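Local coordinates for chromosomal replication initiator protein DNAA (Helicobacter pylori, PDB 2WP0) that probably starts chromosomal replication by binding the origin in its ATP-bound form, its N-terminal domain serving oligomerization and the binding of regulators, at residues Ala13-Asn18 with Lys67-Gln72; Thr57-Tyr62 with Val85-Ala90. All coordinates share one frame; numbering follows the deposited sequence.

Interaction 1: Ala13-Asn18 with Lys67-Gln72; sequences ALVKQN and KEILSQ
The carboxamide of Asn18 is met by Ile69 from one side of its plane: Ile69 CD1 and Ile69 CG1 both stand over the same face, each 4.0 Å from Asn18 ND2. The aliphatic arm thus passes over the nitrogen end of the amide, a van der Waals approach with no hydrogen bond. At the other end, Asn18 OD1 takes a weak hydrogen bond from Lys20 N, two residues on. With CG anti to the backbone N (chi1 -180°), the amide of Asn18 is carried across to helix 52-71. Ile69 supplies about 100 of the 190 Å² buried here, and its two branches divide the work. CG2 reaches Leu14, 4.0 Å from Leu14 CD1 and equally near its CB, the leucine and isoleucine lying alongside each other and pointing in opposite senses. CD1, at the end of an extended arm (chi2 -176°), lies 4.2 Å from Val15 CA. Val15 itself turns on to Phe30 of helix 23-30. This is an apolar contact between the C-terminal ends of helices 6-16 and 52-71, with Ile69 against Leu14 and Val15 and the amide of Asn18 just beyond the first helix, in the alpha/beta fold of DnaA domain I.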
loop_
_atom_site.group_PDB
_atom_site.type_symbol
_atom_site.label_atom_id
_atom_site.label_comp_id
_atom_site.label_asym_id
_atom_site.label_seq_id
_atom_site.Cartn_x
_atom_site.Cartn_y
_atom_site.Cartn_z
ATOM N N ALA D 13 -44.146 14.291 7.996
ATOM C CA ALA D 13 -44.995 13.865 6.900
ATOM C C ALA D 13 -44.612 14.560 5.595
ATOM O O ALA D 13 -44.749 13.983 4.506
ATOM C CB ALA D 13 -46.449 14.111 7.231
ATOM N N LEU D 14 -44.145 15.801 5.699
ATOM C CA LEU D 14 -43.714 16.544 4.518
ATOM C C LEU D 14 -42.491 15.888 3.958
ATOM O O LEU D 14 -42.209 15.944 2.754
ATOM C CB LEU D 14 -43.352 17.976 4.884
ATOM C CG LEU D 14 -44.379 19.059 4.573
ATOM C CD1 LEU D 14 -43.787 20.420 4.881
ATOM C CD2 LEU D 14 -44.862 18.980 3.110
ATOM N N VAL D 15 -41.751 15.282 4.867
ATOM C CA VAL D 15 -40.492 14.677 4.510
ATOM C C VAL D 15 -40.780 13.319 3.908
ATOM O O VAL D 15 -40.265 12.969 2.843
ATOM C CB VAL D 15 -39.545 14.538 5.735
ATOM C CG1 VAL D 15 -38.154 14.113 5.281
ATOM C CG2 VAL D 15 -39.477 15.850 6.529
ATOM N N LYS D 16 -41.615 12.563 4.604
ATOM C CA LYS D 16 -42.018 11.258 4.147
ATOM C C LYS D 16 -42.558 11.430 2.744
ATOM O O LYS D 16 -42.145 10.745 1.805
ATOM C CB LYS D 16 -43.113 10.728 5.062
ATOM C CG LYS D 16 -43.115 9.229 5.194
ATOM C CD LYS D 16 -44.096 8.785 6.272
ATOM C CE LYS D 16 -43.826 7.354 6.713
ATOM N NZ LYS D 16 -43.566 6.469 5.540
ATOM N N GLN D 17 -43.465 12.388 2.610
ATOM C CA GLN D 17 -44.152 12.657 1.352
ATOM C C GLN D 17 -43.275 13.253 0.233
ATOM O O GLN D 17 -43.747 13.462 -0.881
ATOM C CB GLN D 17 -45.377 13.527 1.635
ATOM C CG GLN D 17 -45.397 14.845 0.908
ATOM C CD GLN D 17 -46.399 15.804 1.509
ATOM O OE1 GLN D 17 -47.021 15.516 2.540
ATOM N NE2 GLN D 17 -46.566 16.955 0.867
ATOM N N ASN D 18 -41.997 13.490 0.517
ATOM C CA ASN D 18 -41.092 14.074 -0.476
ATOM C C ASN D 18 -40.394 13.093 -1.421
ATOM O O ASN D 18 -39.842 12.073 -0.992
ATOM C CB ASN D 18 -40.040 14.981 0.178
ATOM C CG ASN D 18 -39.092 15.608 -0.850
ATOM O OD1 ASN D 18 -38.210 14.937 -1.394
ATOM N ND2 ASN D 18 -39.282 16.897 -1.121
ATOM N N LYS D 67 -33.896 22.371 4.897
ATOM C CA LYS D 67 -34.012 23.790 4.667
ATOM C C LYS D 67 -35.064 23.990 3.567
ATOM O O LYS D 67 -36.092 24.644 3.769
ATOM C CB LYS D 67 -32.663 24.368 4.252
ATOM C CG LYS D 67 -31.827 24.912 5.399
ATOM C CD LYS D 67 -30.511 24.163 5.566
ATOM C CE LYS D 67 -29.424 25.078 6.168
ATOM N NZ LYS D 67 -28.040 24.478 6.215
ATOM N N GLU D 68 -34.802 23.390 2.413
ATOM C CA GLU D 68 -35.707 23.446 1.272
ATOM C C GLU D 68 -37.153 23.226 1.693
ATOM O O GLU D 68 -37.906 24.172 1.888
ATOM C CB GLU D 68 -35.295 22.380 0.260
ATOM C CG GLU D 68 -36.123 22.347 -0.998
ATOM C CD GLU D 68 -35.327 21.824 -2.177
ATOM O OE1 GLU D 68 -35.036 20.609 -2.239
ATOM O OE2 GLU D 68 -34.967 22.641 -3.046
ATOM N N ILE D 69 -37.522 21.959 1.825
ATOM C CA ILE D 69 -38.824 21.540 2.351
ATOM C C ILE D 69 -39.487 22.536 3.316
ATOM O O ILE D 69 -40.674 22.835 3.177
ATOM C CB ILE D 69 -38.702 20.179 3.060
ATOM C CG1 ILE D 69 -38.323 19.088 2.053
ATOM C CG2 ILE D 69 -39.990 19.856 3.815
ATOM C CD1 ILE D 69 -38.276 17.717 2.649
ATOM N N LEU D 70 -38.722 23.034 4.289
ATOM C CA LEU D 70 -39.235 23.981 5.278
ATOM C C LEU D 70 -39.596 25.349 4.687
ATOM O O LEU D 70 -40.707 25.852 4.913
ATOM C CB LEU D 70 -38.240 24.164 6.420
ATOM C CG LEU D 70 -38.208 23.091 7.502
ATOM C CD1 LEU D 70 -37.327 23.523 8.675
ATOM C CD2 LEU D 70 -39.621 22.796 7.971
ATOM N N SER D 71 -38.661 25.947 3.942
ATOM C CA SER D 71 -38.878 27.252 3.307
ATOM C C SER D 71 -40.082 27.245 2.372
ATOM O O SER D 71 -40.801 28.241 2.256
ATOM C CB SER D 71 -37.645 27.671 2.509
ATOM O OG SER D 71 -36.495 27.725 3.322
ATOM N N GLN D 72 -40.284 26.117 1.700
ATOM C CA GLN D 72 -41.334 25.972 0.705
ATOM C C GLN D 72 -42.701 25.668 1.331
ATOM O O GLN D 72 -43.689 25.494 0.607
ATOM C CB GLN D 72 -40.957 24.865 -0.284
ATOM C CG GLN D 72 -42.003 24.610 -1.344
ATOM C CD GLN D 72 -42.191 23.142 -1.611
ATOM O OE1 GLN D 72 -41.294 22.331 -1.346
ATOM N NE2 GLN D 72 -43.360 22.782 -2.140
#

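Interaction 2: Thr57-Tyr62 with Val85-Ala90; sequences TITAKY and VRIEVA
Ile87 faces helix 52-71 from strand 84-89 and meets both Ile58 and Thr59, with the CA atoms of Thr59 and Ile87 6.9 Å apart. The apolar part is a meeting of methyl ends: Ile58 CD1 lies 4.3 Å from Ile87 CD1, and Ile58 reaches it through an extended arm (chi2 -174°). Both isoleucines also touch Leu33, and Ile87 packs on Ala49 of the neighbouring strand, so the pair belongs to the core between helix and sheet. This is the packing of the crossover helix on the second strand of the beta-alpha-beta unit formed by strand 44-49, helix 52-71 and strand 84-89.

The mixed part lies at the exposed side of the helix, where Thr59 OG1 comes to 3.2 Å from Ile87 CG2 as the two side chains run past each other. This hydroxyl is hydrogen-bonded to Cys55 O within its own helix, which turns its polarity back onto the helix backbone.

Polar groups on other faces of the helix have partners outside the two segments: Tyr62 OH is hydrogen-bonded to Glu25 OE1, and Lys61 NZ forms a salt bridge to an acidic side chain of another protein chain in the assembly.

No hydrogen bond or ion pair spans the two segments, which bury 138 Å² between them. Helix meets strand here through nonpolar carbon and one internally bonded hydroxyl, so between these two segments the hold is probably van der Waals and hydrophobic.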
loop_
_atom_site.group_PDB
_atom_site.type_symbol
_atom_site.label_atom_id
_atom_site.label_comp_id
_atom_site.label_asym_id
_atom_site.label_seq_id
_atom_site.Cartn_x
_atom_site.Cartn_y
_atom_site.Cartn_z
ATOM N N THR D 57 -24.722 12.934 10.144
ATOM C CA THR D 57 -25.048 12.343 8.840
ATOM C C THR D 57 -26.280 12.982 8.242
ATOM O O THR D 57 -26.298 13.386 7.077
ATOM C CB THR D 57 -25.266 10.835 8.937
ATOM O OG1 THR D 57 -24.086 10.236 9.498
ATOM C CG2 THR D 57 -25.555 10.247 7.546
ATOM N N ILE D 58 -27.311 13.076 9.065
ATOM C CA ILE D 58 -28.500 13.754 8.640
ATOM C C ILE D 58 -28.081 15.138 8.135
ATOM O O ILE D 58 -28.317 15.460 6.965
ATOM C CB ILE D 58 -29.534 13.848 9.775
ATOM C CG1 ILE D 58 -30.076 12.473 10.120
ATOM C CG2 ILE D 58 -30.700 14.708 9.373
ATOM C CD1 ILE D 58 -31.188 12.551 11.111
ATOM N N THR D 59 -27.444 15.937 8.998
ATOM C CA THR D 59 -27.072 17.311 8.631
ATOM C C THR D 59 -26.307 17.357 7.293
ATOM O O THR D 59 -26.591 18.181 6.426
ATOM C CB THR D 59 -26.233 18.020 9.713
ATOM O OG1 THR D 59 -27.072 18.539 10.746
ATOM C CG2 THR D 59 -25.491 19.174 9.099
ATOM N N ALA D 60 -25.352 16.447 7.127
ATOM C CA ALA D 60 -24.570 16.382 5.897
ATOM C C ALA D 60 -25.400 15.959 4.674
ATOM O O ALA D 60 -25.256 16.533 3.599
ATOM C CB ALA D 60 -23.331 15.477 6.075
ATOM N N LYS D 61 -26.267 14.965 4.801
ATOM C CA LYS D 61 -26.937 14.506 3.591
ATOM C C LYS D 61 -28.348 15.037 3.337
ATOM O O LYS D 61 -28.861 14.891 2.231
ATOM C CB LYS D 61 -26.861 12.981 3.421
ATOM C CG LYS D 61 -27.333 12.156 4.588
ATOM C CD LYS D 61 -27.394 10.684 4.181
ATOM C CE LYS D 61 -26.223 10.321 3.284
ATOM N NZ LYS D 61 -26.680 9.461 2.157
ATOM N N TYR D 62 -28.956 15.691 4.319
ATOM C CA TYR D 62 -30.354 16.086 4.168
ATOM C C TYR D 62 -30.631 17.487 4.666
ATOM O O TYR D 62 -31.765 17.963 4.591
ATOM C CB TYR D 62 -31.278 15.128 4.916
ATOM C CG TYR D 62 -31.080 13.686 4.555
ATOM C CD1 TYR D 62 -31.143 13.276 3.233
ATOM C CD2 TYR D 62 -30.844 12.730 5.533
ATOM C CE1 TYR D 62 -30.960 11.958 2.886
ATOM C CE2 TYR D 62 -30.667 11.391 5.196
ATOM C CZ TYR D 62 -30.731 11.021 3.861
ATOM O OH TYR D 62 -30.555 9.719 3.469
ATOM N N VAL D 85 -32.132 25.233 9.101
ATOM C CA VAL D 85 -32.324 24.085 9.979
ATOM C C VAL D 85 -31.059 23.807 10.781
ATOM O O VAL D 85 -29.940 23.877 10.252
ATOM C CB VAL D 85 -32.747 22.818 9.217
ATOM C CG1 VAL D 85 -34.060 23.044 8.488
ATOM C CG2 VAL D 85 -31.667 22.406 8.245
ATOM N N ARG D 86 -31.247 23.520 12.065
ATOM C CA ARG D 86 -30.150 23.159 12.939
ATOM C C ARG D 86 -30.569 21.944 13.732
ATOM O O ARG D 86 -31.486 22.017 14.539
ATOM C CB ARG D 86 -29.820 24.302 13.893
ATOM C CG ARG D 86 -28.648 24.002 14.835
ATOM C CD ARG D 86 -27.346 24.616 14.292
ATOM N NE ARG D 86 -27.481 26.038 14.005
ATOM C CZ ARG D 86 -26.573 26.782 13.367
ATOM N NH1 ARG D 86 -25.435 26.236 12.949
ATOM N NH2 ARG D 86 -26.803 28.083 13.137
ATOM N N ILE D 87 -29.913 20.818 13.488
ATOM C CA ILE D 87 -30.159 19.628 14.296
ATOM C C ILE D 87 -29.024 19.363 15.301
ATOM O O ILE D 87 -27.859 19.672 15.030
ATOM C CB ILE D 87 -30.445 18.398 13.433
ATOM C CG1 ILE D 87 -29.723 17.192 14.012
ATOM C CG2 ILE D 87 -30.036 18.636 11.996
ATOM C CD1 ILE D 87 -30.345 15.909 13.615
ATOM N N GLU D 88 -29.380 18.818 16.462
ATOM C CA GLU D 88 -28.430 18.641 17.552
ATOM C C GLU D 88 -28.600 17.296 18.225
ATOM O O GLU D 88 -29.513 16.556 17.900
ATOM C CB GLU D 88 -28.651 19.716 18.602
ATOM C CG GLU D 88 -28.133 21.088 18.244
ATOM C CD GLU D 88 -28.672 22.158 19.185
ATOM O OE1 GLU D 88 -29.911 22.278 19.296
ATOM O OE2 GLU D 88 -27.868 22.875 19.823
ATOM N N VAL D 89 -27.720 16.990 19.177
ATOM C CA VAL D 89 -27.887 15.810 20.040
ATOM C C VAL D 89 -28.673 16.201 21.304
ATOM O O VAL D 89 -28.750 17.384 21.648
ATOM C CB VAL D 89 -26.522 15.145 20.405
ATOM C CG1 VAL D 89 -26.732 13.754 20.993
ATOM C CG2 VAL D 89 -25.631 15.052 19.186
ATOM N N ALA D 90 -29.218 15.210 22.009
ATOM C CA ALA D 90 -30.275 15.455 22.997
ATOM C C ALA D 90 -29.911 16.037 24.389
ATOM O O ALA D 90 -30.345 17.135 24.727
ATOM C CB ALA D 90 -31.154 14.219 23.122
#

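Interactions 1 and 2 have centres 15 Å apart, on opposite sides of the chain's centre, and both draw on helix 52-71. Their segments alternate along the chain, in the order 13-18, 57-62, 67-72, 85-90. Interaction 2 uses an earlier part of the long helix to close the unit of strand 44-49, helix 52-71 and parallel strand 84-89; interaction 1 uses its last turns to receive the N-terminal helix. The two sites join directly where Leu70 CD1 packs on Val85 CG1. One helix therefore touches both the sheet and helix 6-16, consistent with domain I being one compact unit ahead of the flexible domain II.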